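PDB 3LE2: serpin-ZX from Arabidopsis thaliana, which inhibits target proteases, including metacaspase-9 and RD21A, by presenting a cleavable reactive center loop, thereby restraining programmed cell death in the plant. Local coordinates for residues Lys176-Glu185 and Glu334-Ala342; Pro204-Val214 and Arg270-Lys281. All coordinates share one frame; numbering follows the deposited sequence.

Interaction 1: residues Lys176-Glu185 and Glu334-Ala342; sequences KGTWNEKFDE and EVNEEGTEA. With ACT (acetate ion), chain D.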
loop_
_atom_site.group_PDB
_atom_site.type_symbol
_atom_site.label_atom_id
_atom_site.label_comp_id
_atom_site.label_asym_id
_atom_site.label_seq_id
_atom_site.Cartn_x
_atom_site.Cartn_y
_atom_site.Cartn_z
ATOM N N LYS A 176 -8.895 -3.203 7.143
ATOM C CA LYS A 176 -8.867 -3.484 8.568
ATOM C C LYS A 176 -9.038 -4.971 8.759
ATOM O O LYS A 176 -10.001 -5.557 8.265
ATOM C CB LYS A 176 -9.960 -2.726 9.325
ATOM C CG LYS A 176 -9.971 -3.043 10.815
ATOM C CD LYS A 176 -10.819 -2.054 11.584
ATOM C CE LYS A 176 -10.847 -2.373 13.071
ATOM N NZ LYS A 176 -11.719 -1.395 13.809
ATOM N N GLY A 177 -8.093 -5.580 9.462
ATOM C CA GLY A 177 -8.115 -7.013 9.659
ATOM C C GLY A 177 -7.939 -7.387 11.115
ATOM O O GLY A 177 -7.319 -6.659 11.888
ATOM N N THR A 178 -8.501 -8.532 11.478
ATOM C CA THR A 178 -8.303 -9.132 12.789
ATOM C C THR A 178 -7.150 -10.132 12.701
ATOM O O THR A 178 -7.093 -10.910 11.753
ATOM C CB THR A 178 -9.570 -9.897 13.224
ATOM O OG1 THR A 178 -10.644 -8.972 13.426
ATOM C CG2 THR A 178 -9.327 -10.641 14.501
ATOM N N TRP A 179 -6.242 -10.104 13.679
ATOM C CA TRP A 179 -5.128 -11.051 13.735
ATOM C C TRP A 179 -5.631 -12.476 13.901
ATOM O O TRP A 179 -6.675 -12.717 14.514
ATOM C CB TRP A 179 -4.174 -10.749 14.900
ATOM C CG TRP A 179 -3.524 -9.385 14.888
ATOM C CD1 TRP A 179 -3.550 -8.459 15.892
ATOM C CD2 TRP A 179 -2.745 -8.806 13.830
ATOM N NE1 TRP A 179 -2.835 -7.343 15.526
ATOM C CE2 TRP A 179 -2.333 -7.532 14.265
ATOM C CE3 TRP A 179 -2.352 -9.244 12.559
ATOM C CZ2 TRP A 179 -1.552 -6.689 13.474
ATOM C CZ3 TRP A 179 -1.580 -8.400 11.772
ATOM C CH2 TRP A 179 -1.190 -7.141 12.233
ATOM N N ASN A 180 -4.877 -13.417 13.344
ATOM C CA ASN A 180 -5.092 -14.842 13.593
ATOM C C ASN A 180 -4.849 -15.203 15.071
ATOM O O ASN A 180 -5.474 -16.107 15.608
ATOM C CB ASN A 180 -4.176 -15.659 12.690
ATOM C CG ASN A 180 -4.721 -17.034 12.398
ATOM O OD1 ASN A 180 -5.931 -17.250 12.410
ATOM N ND2 ASN A 180 -3.826 -17.974 12.112
ATOM N N GLU A 181 -3.943 -14.479 15.716
ATOM C CA GLU A 181 -3.656 -14.647 17.132
ATOM C C GLU A 181 -3.762 -13.311 17.854
ATOM O O GLU A 181 -2.910 -12.445 17.681
ATOM C CB GLU A 181 -2.234 -15.161 17.321
ATOM C CG GLU A 181 -1.987 -16.555 16.791
ATOM C CD GLU A 181 -2.388 -17.625 17.784
ATOM O OE1 GLU A 181 -2.577 -17.292 18.982
ATOM O OE2 GLU A 181 -2.508 -18.796 17.362
ATOM N N LYS A 182 -4.787 -13.139 18.679
ATOM C CA LYS A 182 -4.910 -11.901 19.436
ATOM C C LYS A 182 -3.729 -11.722 20.383
ATOM O O LYS A 182 -3.050 -12.690 20.735
ATOM C CB LYS A 182 -6.227 -11.871 20.220
ATOM C CG LYS A 182 -6.352 -12.942 21.308
ATOM C CD LYS A 182 -7.801 -13.061 21.780
ATOM C CE LYS A 182 -7.981 -14.164 22.808
ATOM N NZ LYS A 182 -9.427 -14.379 23.116
ATOM N N PHE A 183 -3.469 -10.477 20.768
ATOM C CA PHE A 183 -2.549 -10.181 21.859
ATOM C C PHE A 183 -3.395 -9.988 23.103
ATOM O O PHE A 183 -4.538 -9.552 23.006
ATOM C CB PHE A 183 -1.781 -8.890 21.591
ATOM C CG PHE A 183 -0.870 -8.964 20.415
ATOM C CD1 PHE A 183 0.492 -9.122 20.591
ATOM C CD2 PHE A 183 -1.373 -8.877 19.127
ATOM C CE1 PHE A 183 1.337 -9.192 19.504
ATOM C CE2 PHE A 183 -0.540 -8.941 18.040
ATOM C CZ PHE A 183 0.819 -9.099 18.223
ATOM N N ASP A 184 -2.838 -10.309 24.266
ATOM C CA ASP A 184 -3.538 -10.082 25.526
ATOM C C ASP A 184 -3.385 -8.617 25.919
ATOM O O ASP A 184 -2.300 -8.169 26.309
ATOM C CB ASP A 184 -3.003 -11.002 26.632
ATOM C CG ASP A 184 -3.883 -10.993 27.878
ATOM O OD1 ASP A 184 -4.504 -9.947 28.179
ATOM O OD2 ASP A 184 -3.952 -12.033 28.561
ATOM N N GLU A 185 -4.473 -7.871 25.800
ATOM C CA GLU A 185 -4.444 -6.443 26.079
ATOM C C GLU A 185 -4.022 -6.150 27.521
ATOM O O GLU A 185 -3.502 -5.075 27.818
ATOM C CB GLU A 185 -5.802 -5.821 25.773
ATOM C CG GLU A 185 -5.863 -4.345 26.054
ATOM C CD GLU A 185 -7.241 -3.777 25.815
ATOM O OE1 GLU A 185 -8.026 -4.418 25.079
ATOM O OE2 GLU A 185 -7.538 -2.693 26.366
ATOM N N GLU A 334 -3.614 0.477 10.946
ATOM C CA GLU A 334 -3.785 0.402 12.383
ATOM C C GLU A 334 -3.263 -0.914 12.907
ATOM O O GLU A 334 -3.477 -1.967 12.301
ATOM C CB GLU A 334 -5.250 0.545 12.755
ATOM C CG GLU A 334 -5.522 0.181 14.193
ATOM C CD GLU A 334 -6.963 0.431 14.587
ATOM O OE1 GLU A 334 -7.847 0.391 13.700
ATOM O OE2 GLU A 334 -7.206 0.667 15.791
ATOM N N VAL A 335 -2.575 -0.842 14.037
ATOM C CA VAL A 335 -2.119 -2.035 14.726
ATOM C C VAL A 335 -2.550 -1.998 16.193
ATOM O O VAL A 335 -2.162 -1.102 16.946
ATOM C CB VAL A 335 -0.585 -2.197 14.617
ATOM C CG1 VAL A 335 -0.077 -3.197 15.637
ATOM C CG2 VAL A 335 -0.198 -2.620 13.211
ATOM N N ASN A 336 -3.370 -2.972 16.586
ATOM C CA ASN A 336 -3.749 -3.134 17.987
ATOM C C ASN A 336 -3.822 -4.620 18.375
ATOM O O ASN A 336 -3.314 -5.490 17.644
ATOM C CB ASN A 336 -5.051 -2.370 18.310
ATOM C CG ASN A 336 -6.246 -2.881 17.521
ATOM O OD1 ASN A 336 -6.374 -4.077 17.276
ATOM N ND2 ASN A 336 -7.134 -1.977 17.130
ATOM N N GLU A 337 -4.453 -4.910 19.509
ATOM C CA GLU A 337 -4.452 -6.271 20.065
ATOM C C GLU A 337 -5.453 -7.227 19.440
ATOM O O GLU A 337 -5.319 -8.438 19.584
ATOM C CB GLU A 337 -4.736 -6.247 21.577
ATOM C CG GLU A 337 -3.679 -5.564 22.425
ATOM C CD GLU A 337 -3.904 -4.071 22.540
ATOM O OE1 GLU A 337 -4.741 -3.531 21.785
ATOM O OE2 GLU A 337 -3.237 -3.447 23.386
ATOM N N GLU A 338 -6.445 -6.683 18.746
ATOM C CA GLU A 338 -7.620 -7.448 18.327
ATOM C C GLU A 338 -7.332 -8.668 17.439
ATOM O O GLU A 338 -6.825 -8.541 16.319
ATOM C CB GLU A 338 -8.647 -6.516 17.671
ATOM C CG GLU A 338 -8.932 -5.273 18.502
ATOM C CD GLU A 338 -10.033 -4.414 17.926
ATOM O OE1 GLU A 338 -9.741 -3.561 17.061
ATOM O OE2 GLU A 338 -11.192 -4.589 18.349
ATOM N N GLY A 339 -7.681 -9.848 17.956
ATOM C CA GLY A 339 -7.480 -11.107 17.252
ATOM C C GLY A 339 -8.755 -11.939 17.283
ATOM O O GLY A 339 -9.730 -11.575 17.944
ATOM N N THR A 340 -8.763 -13.056 16.563
ATOM C CA THR A 340 -9.957 -13.895 16.493
ATOM C C THR A 340 -10.375 -14.479 17.851
ATOM O O THR A 340 -9.527 -14.864 18.668
ATOM C CB THR A 340 -9.789 -15.034 15.491
ATOM O OG1 THR A 340 -11.035 -15.718 15.345
ATOM C CG2 THR A 340 -8.726 -16.022 15.974
ATOM N N GLU A 341 -11.687 -14.530 18.078
ATOM C CA GLU A 341 -12.260 -15.109 19.294
ATOM C C GLU A 341 -12.745 -16.527 19.032
ATOM O O GLU A 341 -13.308 -17.163 19.921
ATOM C CB GLU A 341 -13.457 -14.279 19.779
ATOM C CG GLU A 341 -13.145 -12.826 20.097
ATOM C CD GLU A 341 -12.085 -12.671 21.181
ATOM O OE1 GLU A 341 -11.766 -13.671 21.865
ATOM O OE2 GLU A 341 -11.564 -11.545 21.341
ATOM N N ALA A 342 -12.528 -17.018 17.812
ATOM C CA ALA A 342 -13.105 -18.290 17.389
ATOM C C ALA A 342 -12.056 -19.368 17.108
ATOM O O ALA A 342 -12.363 -20.393 16.495
ATOM C CB ALA A 342 -14.014 -18.086 16.173
HETATM C C ACT D . -12.285 -7.600 9.857
HETATM O O ACT D . -11.288 -8.365 9.957
HETATM O OXT ACT D . -12.181 -6.465 10.400
HETATM C CH3 ACT D . -13.532 -8.019 9.121
HETATM O O HOH W 1 -10.150 -0.773 15.658
HETATM O O HOH W 2 -5.951 -3.754 10.593
HETATM O O HOH W 3 -6.273 -6.149 14.822
HETATM O O HOH W 4 -6.862 -15.339 19.015
#
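K182 NZ forms a 2.7 Å salt bridge with E341 OE1, approaching from the syn side of the carboxylate. K182 CG sits between backbone N and carbonyl carbon (chi1 64°), and from there the extended chain carries NZ to the acid. G339, without a side chain, lets K182 CB come within 3.3 Å of its CA. W179 O takes a hydrogen bond from T340 N at 2.9 Å, with a marginal C-H contact from G339 CA; in return, W179 N donates to E338 O, completing a single backbone bridge. The W179 indole is held by its edge, with NE1 bonded to N336 O at 2.9 Å and the acceptor only 6° out of the ring plane; Y227 stacks on this ring. These chains follow neighbouring parallel strands of serpin sheet A, 167-176 and 326-335, and meet at its upper end, the breach, where the second chain runs on into the reactive center loop. Farther along, F183 N binds E337 O at 3.0 Å, while the bent E337 side chain lays its CG against F183 CB and E185 CA before OE2 reaches T188.

Interaction 2: residues Pro204-Val214 and Arg270-Lys281; sequences PFMTSKKKQYV and RQVKVREFKIPK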
loop_
_atom_site.group_PDB
_atom_site.type_symbol
_atom_site.label_atom_id
_atom_site.label_comp_id
_atom_site.label_asym_id
_atom_site.label_seq_id
_atom_site.Cartn_x
_atom_site.Cartn_y
_atom_site.Cartn_z
ATOM N N PRO A 204 2.554 2.710 24.172
ATOM C CA PRO A 204 2.038 1.359 24.437
ATOM C C PRO A 204 2.681 0.296 23.524
ATOM O O PRO A 204 2.556 0.368 22.299
ATOM C CB PRO A 204 0.533 1.472 24.119
ATOM C CG PRO A 204 0.271 2.915 23.780
ATOM C CD PRO A 204 1.567 3.575 23.501
ATOM N N PHE A 205 3.366 -0.671 24.123
ATOM C CA PHE A 205 3.903 -1.815 23.403
ATOM C C PHE A 205 3.118 -3.078 23.742
ATOM O O PHE A 205 2.984 -3.432 24.915
ATOM C CB PHE A 205 5.363 -2.053 23.778
ATOM C CG PHE A 205 6.336 -1.119 23.108
ATOM C CD1 PHE A 205 6.879 -1.434 21.871
ATOM C CD2 PHE A 205 6.735 0.053 23.730
ATOM C CE1 PHE A 205 7.795 -0.605 21.262
ATOM C CE2 PHE A 205 7.656 0.905 23.117
ATOM C CZ PHE A 205 8.186 0.573 21.880
ATOM N N MET A 206 2.612 -3.759 22.717
ATOM C CA MET A 206 1.981 -5.057 22.901
ATOM C C MET A 206 3.056 -6.121 23.088
ATOM O O MET A 206 4.175 -5.977 22.596
ATOM C CB MET A 206 1.127 -5.401 21.684
ATOM C CG MET A 206 0.180 -4.302 21.280
ATOM S SD MET A 206 -0.921 -4.782 19.946
ATOM C CE MET A 206 0.255 -5.309 18.703
ATOM N N THR A 207 2.719 -7.188 23.805
ATOM C CA THR A 207 3.653 -8.292 23.993
ATOM C C THR A 207 2.950 -9.636 23.966
ATOM O O THR A 207 1.717 -9.708 23.972
ATOM C CB THR A 207 4.450 -8.177 25.306
ATOM O OG1 THR A 207 5.528 -9.121 25.285
ATOM C CG2 THR A 207 3.551 -8.454 26.507
ATOM N N SER A 208 3.747 -10.697 23.915
ATOM C CA SER A 208 3.232 -12.061 23.871
ATOM C C SER A 208 4.315 -13.064 24.234
ATOM O O SER A 208 5.512 -12.793 24.099
ATOM C CB SER A 208 2.678 -12.398 22.492
ATOM O OG SER A 208 2.315 -13.764 22.440
ATOM N N LYS A 209 3.891 -14.229 24.707
ATOM C CA LYS A 209 4.839 -15.284 25.029
ATOM C C LYS A 209 4.641 -16.453 24.090
ATOM O O LYS A 209 5.390 -17.417 24.138
ATOM C CB LYS A 209 4.731 -15.720 26.497
ATOM C CG LYS A 209 5.675 -14.963 27.435
ATOM C CD LYS A 209 5.593 -15.484 28.869
ATOM C CE LYS A 209 6.769 -14.989 29.709
ATOM N NZ LYS A 209 6.963 -13.507 29.629
ATOM N N LYS A 210 3.631 -16.349 23.227
ATOM C CA LYS A 210 3.426 -17.330 22.175
ATOM C C LYS A 210 4.581 -17.305 21.176
ATOM O O LYS A 210 5.366 -16.361 21.132
ATOM C CB LYS A 210 2.107 -17.079 21.449
ATOM C CG LYS A 210 0.883 -17.181 22.337
ATOM C CD LYS A 210 -0.350 -17.559 21.528
ATOM C CE LYS A 210 -1.618 -17.476 22.360
ATOM N NZ LYS A 210 -2.076 -16.062 22.551
ATOM N N LYS A 211 4.681 -18.342 20.361
ATOM C CA LYS A 211 5.733 -18.388 19.364
ATOM C C LYS A 211 5.381 -17.451 18.211
ATOM O O LYS A 211 4.207 -17.244 17.912
ATOM C CB LYS A 211 5.925 -19.825 18.890
ATOM C CG LYS A 211 6.285 -20.796 20.022
ATOM C CD LYS A 211 6.549 -22.219 19.505
ATOM C CE LYS A 211 6.667 -23.246 20.646
ATOM N NZ LYS A 211 7.907 -23.110 21.475
ATOM N N GLN A 212 6.387 -16.867 17.572
ATOM C CA GLN A 212 6.129 -15.947 16.461
ATOM C C GLN A 212 6.892 -16.320 15.173
ATOM O O GLN A 212 7.949 -16.945 15.228
ATOM C CB GLN A 212 6.465 -14.505 16.872
ATOM C CG GLN A 212 5.866 -14.036 18.225
ATOM C CD GLN A 212 4.357 -13.913 18.201
ATOM O OE1 GLN A 212 3.765 -13.592 17.173
ATOM N NE2 GLN A 212 3.723 -14.180 19.337
ATOM N N TYR A 213 6.346 -15.935 14.020
ATOM C CA TYR A 213 7.073 -16.004 12.748
ATOM C C TYR A 213 8.167 -14.931 12.696
ATOM O O TYR A 213 7.938 -13.815 12.211
ATOM C CB TYR A 213 6.119 -15.805 11.556
ATOM C CG TYR A 213 5.063 -16.884 11.394
ATOM C CD1 TYR A 213 5.396 -18.138 10.884
ATOM C CD2 TYR A 213 3.726 -16.640 11.735
ATOM C CE1 TYR A 213 4.439 -19.130 10.731
ATOM C CE2 TYR A 213 2.767 -17.612 11.589
ATOM C CZ TYR A 213 3.134 -18.866 11.084
ATOM O OH TYR A 213 2.192 -19.851 10.922
ATOM N N VAL A 214 9.349 -15.256 13.204
ATOM C CA VAL A 214 10.467 -14.320 13.148
ATOM C C VAL A 214 11.723 -14.971 12.551
ATOM O O VAL A 214 12.088 -16.085 12.929
ATOM C CB VAL A 214 10.799 -13.764 14.544
ATOM C CG1 VAL A 214 11.906 -12.718 14.460
ATOM C CG2 VAL A 214 9.556 -13.175 15.190
ATOM N N ARG A 270 8.520 -20.159 9.862
ATOM C CA ARG A 270 8.442 -20.943 11.094
ATOM C C ARG A 270 8.135 -20.070 12.311
ATOM O O ARG A 270 8.762 -19.023 12.514
ATOM C CB ARG A 270 9.755 -21.680 11.356
ATOM C CG ARG A 270 10.065 -22.754 10.363
ATOM C CD ARG A 270 11.193 -23.637 10.857
ATOM N NE ARG A 270 11.463 -24.711 9.906
ATOM C CZ ARG A 270 10.702 -25.794 9.767
ATOM N NH1 ARG A 270 9.622 -25.949 10.527
ATOM N NH2 ARG A 270 11.018 -26.720 8.869
ATOM N N GLN A 271 7.184 -20.510 13.125
ATOM C CA GLN A 271 6.978 -19.888 14.425
ATOM C C GLN A 271 8.056 -20.367 15.363
ATOM O O GLN A 271 8.236 -21.568 15.544
ATOM C CB GLN A 271 5.612 -20.247 14.992
ATOM C CG GLN A 271 4.476 -19.622 14.217
ATOM C CD GLN A 271 3.119 -20.015 14.755
ATOM O OE1 GLN A 271 2.745 -21.178 14.717
ATOM N NE2 GLN A 271 2.366 -19.036 15.237
ATOM N N VAL A 272 8.782 -19.425 15.949
ATOM C CA VAL A 272 9.867 -19.761 16.849
ATOM C C VAL A 272 9.648 -19.160 18.226
ATOM O O VAL A 272 8.786 -18.305 18.424
ATOM C CB VAL A 272 11.255 -19.342 16.283
ATOM C CG1 VAL A 272 11.461 -19.935 14.891
ATOM C CG2 VAL A 272 11.406 -17.824 16.249
ATOM N N LYS A 273 10.429 -19.639 19.182
ATOM C CA LYS A 273 10.339 -19.187 20.557
ATOM C C LYS A 273 10.901 -17.778 20.647
ATOM O O LYS A 273 12.000 -17.505 20.147
ATOM C CB LYS A 273 11.134 -20.136 21.465
ATOM C CG LYS A 273 10.864 -19.992 22.960
ATOM C CD LYS A 273 11.651 -21.039 23.757
ATOM C CE LYS A 273 10.996 -21.343 25.104
ATOM N NZ LYS A 273 9.642 -21.966 24.959
ATOM N N VAL A 274 10.151 -16.880 21.280
ATOM C CA VAL A 274 10.634 -15.523 21.517
ATOM C C VAL A 274 10.943 -15.354 22.997
ATOM O O VAL A 274 10.232 -15.885 23.846
ATOM C CB VAL A 274 9.585 -14.462 21.111
ATOM C CG1 VAL A 274 9.279 -14.549 19.623
ATOM C CG2 VAL A 274 8.309 -14.628 21.937
ATOM N N ARG A 275 12.009 -14.634 23.314
ATOM C CA ARG A 275 12.241 -14.271 24.703
ATOM C C ARG A 275 11.615 -12.897 24.973
ATOM O O ARG A 275 10.565 -12.788 25.606
ATOM C CB ARG A 275 13.731 -14.290 25.045
ATOM C CG ARG A 275 14.032 -13.549 26.330
ATOM C CD ARG A 275 15.391 -13.883 26.882
ATOM N NE ARG A 275 16.473 -13.490 25.994
ATOM C CZ ARG A 275 17.116 -12.331 26.060
ATOM N NH1 ARG A 275 16.774 -11.426 26.969
ATOM N NH2 ARG A 275 18.101 -12.078 25.207
ATOM N N GLU A 276 12.254 -11.848 24.478
ATOM C CA GLU A 276 11.653 -10.524 24.516
ATOM C C GLU A 276 10.940 -10.216 23.208
ATOM O O GLU A 276 11.525 -10.340 22.130
ATOM C CB GLU A 276 12.709 -9.465 24.802
ATOM C CG GLU A 276 12.756 -9.054 26.247
ATOM C CD GLU A 276 13.072 -7.586 26.388
ATOM O OE1 GLU A 276 12.121 -6.775 26.488
ATOM O OE2 GLU A 276 14.274 -7.241 26.376
ATOM N N PHE A 277 9.677 -9.815 23.318
ATOM C CA PHE A 277 8.827 -9.572 22.155
ATOM C C PHE A 277 7.928 -8.354 22.351
ATOM O O PHE A 277 6.951 -8.418 23.094
ATOM C CB PHE A 277 7.958 -10.793 21.877
ATOM C CG PHE A 277 7.133 -10.677 20.635
ATOM C CD1 PHE A 277 7.737 -10.573 19.398
ATOM C CD2 PHE A 277 5.756 -10.682 20.704
ATOM C CE1 PHE A 277 6.981 -10.460 18.248
ATOM C CE2 PHE A 277 4.992 -10.574 19.564
ATOM C CZ PHE A 277 5.603 -10.465 18.333
ATOM N N LYS A 278 8.253 -7.250 21.681
ATOM C CA LYS A 278 7.512 -6.006 21.885
ATOM C C LYS A 278 7.120 -5.321 20.582
ATOM O O LYS A 278 7.977 -4.989 19.761
ATOM C CB LYS A 278 8.321 -5.044 22.753
ATOM C CG LYS A 278 8.580 -5.541 24.163
ATOM C CD LYS A 278 7.293 -5.637 24.969
ATOM C CE LYS A 278 7.548 -6.244 26.343
ATOM N NZ LYS A 278 8.599 -5.492 27.094
ATOM N N ILE A 279 5.821 -5.085 20.423
ATOM C CA ILE A 279 5.280 -4.421 19.240
ATOM C C ILE A 279 4.504 -3.146 19.619
ATOM O O ILE A 279 3.498 -3.214 20.333
ATOM C CB ILE A 279 4.340 -5.377 18.468
ATOM C CG1 ILE A 279 5.061 -6.680 18.159
ATOM C CG2 ILE A 279 3.871 -4.754 17.173
ATOM C CD1 ILE A 279 6.336 -6.476 17.362
ATOM N N PRO A 280 4.953 -1.975 19.133
ATOM C CA PRO A 280 4.186 -0.769 19.472
ATOM C C PRO A 280 2.837 -0.748 18.783
ATOM O O PRO A 280 2.744 -1.150 17.616
ATOM C CB PRO A 280 5.054 0.358 18.910
ATOM C CG PRO A 280 5.817 -0.280 17.792
ATOM C CD PRO A 280 6.136 -1.661 18.312
ATOM N N LYS A 281 1.803 -0.287 19.484
ATOM C CA LYS A 281 0.537 -0.000 18.820
ATOM C C LYS A 281 0.769 1.214 17.943
ATOM O O LYS A 281 1.658 2.018 18.231
ATOM C CB LYS A 281 -0.557 0.328 19.843
ATOM C CG LYS A 281 -0.940 -0.827 20.745
ATOM C CD LYS A 281 -2.077 -0.462 21.688
ATOM C CE LYS A 281 -3.427 -0.429 20.974
ATOM N NZ LYS A 281 -4.498 0.108 21.867
HETATM O O HOH W 5 2.677 2.651 20.404
HETATM O O HOH W 6 7.754 -11.644 25.623
HETATM O O HOH W 7 7.539 -18.081 22.554
HETATM O O HOH W 8 6.751 -21.364 23.950
HETATM O O HOH W 9 10.897 -18.078 10.582
#
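M206 and I279 form a hydrogen-bonded antiparallel pair: I279 N binds M206 O at 2.9 Å, and M206 N binds I279 O. Q212 and V272 repeat this beyond the corner at R275 and E276, V272 N bonding to Q212 O at 2.7 Å. A side chain joins the backbone bonding at T207, whose OG1 points away from its own N (chi1 -168°) and donates to F277 O at 2.7 Å. Two glutamines pack on aromatic faces through CH-pi contacts. Q212 CG lies 3.7 Å from the centroid of the F277 ring, and its amide stacks almost flat on that ring, the planes 11° apart; Q271 CG stands over the middle of the Y213 ring, 3.5 Å from its centroid. Among apolar contacts, F205 CE1 meets P280 CD at 3.5 Å, while M206 CE touches I279 CG2 on the opposite face. K211 NZ and K273 NZ come within 4.1 Å, a closeness probably eased by the K211-E359 salt bridge and a shared water, weakly bound by K273. The pairing of 204-207 with 277-280 belongs to serpin sheet C, and that of 212-214 with 271-274 borders sheet B, with K211 about 6 Å from G354 of the reactive bond.

Along the chain the order is 176-185, 204-214, 270-281, 334-342, so both partners of interaction 2 fall between those of interaction 1. The two contacts touch, their centres about 13 Å apart, on one side of the molecule's centre. Strand 277-289 links them: its beginning pairs with 200-207 in interaction 2, and farther on it runs antiparallel to strand 326-335, which leads into interaction 1. At the seam M206 SD packs against N336 C at 3.3 Å, F183 rests on F277, and K281 and E337 form a weak, long ion pair. The start of the reactive center loop thus lies at the breach, where, as in other serpins, the cleaved loop probably begins to enter sheet A between strands 167-176 and 326-335.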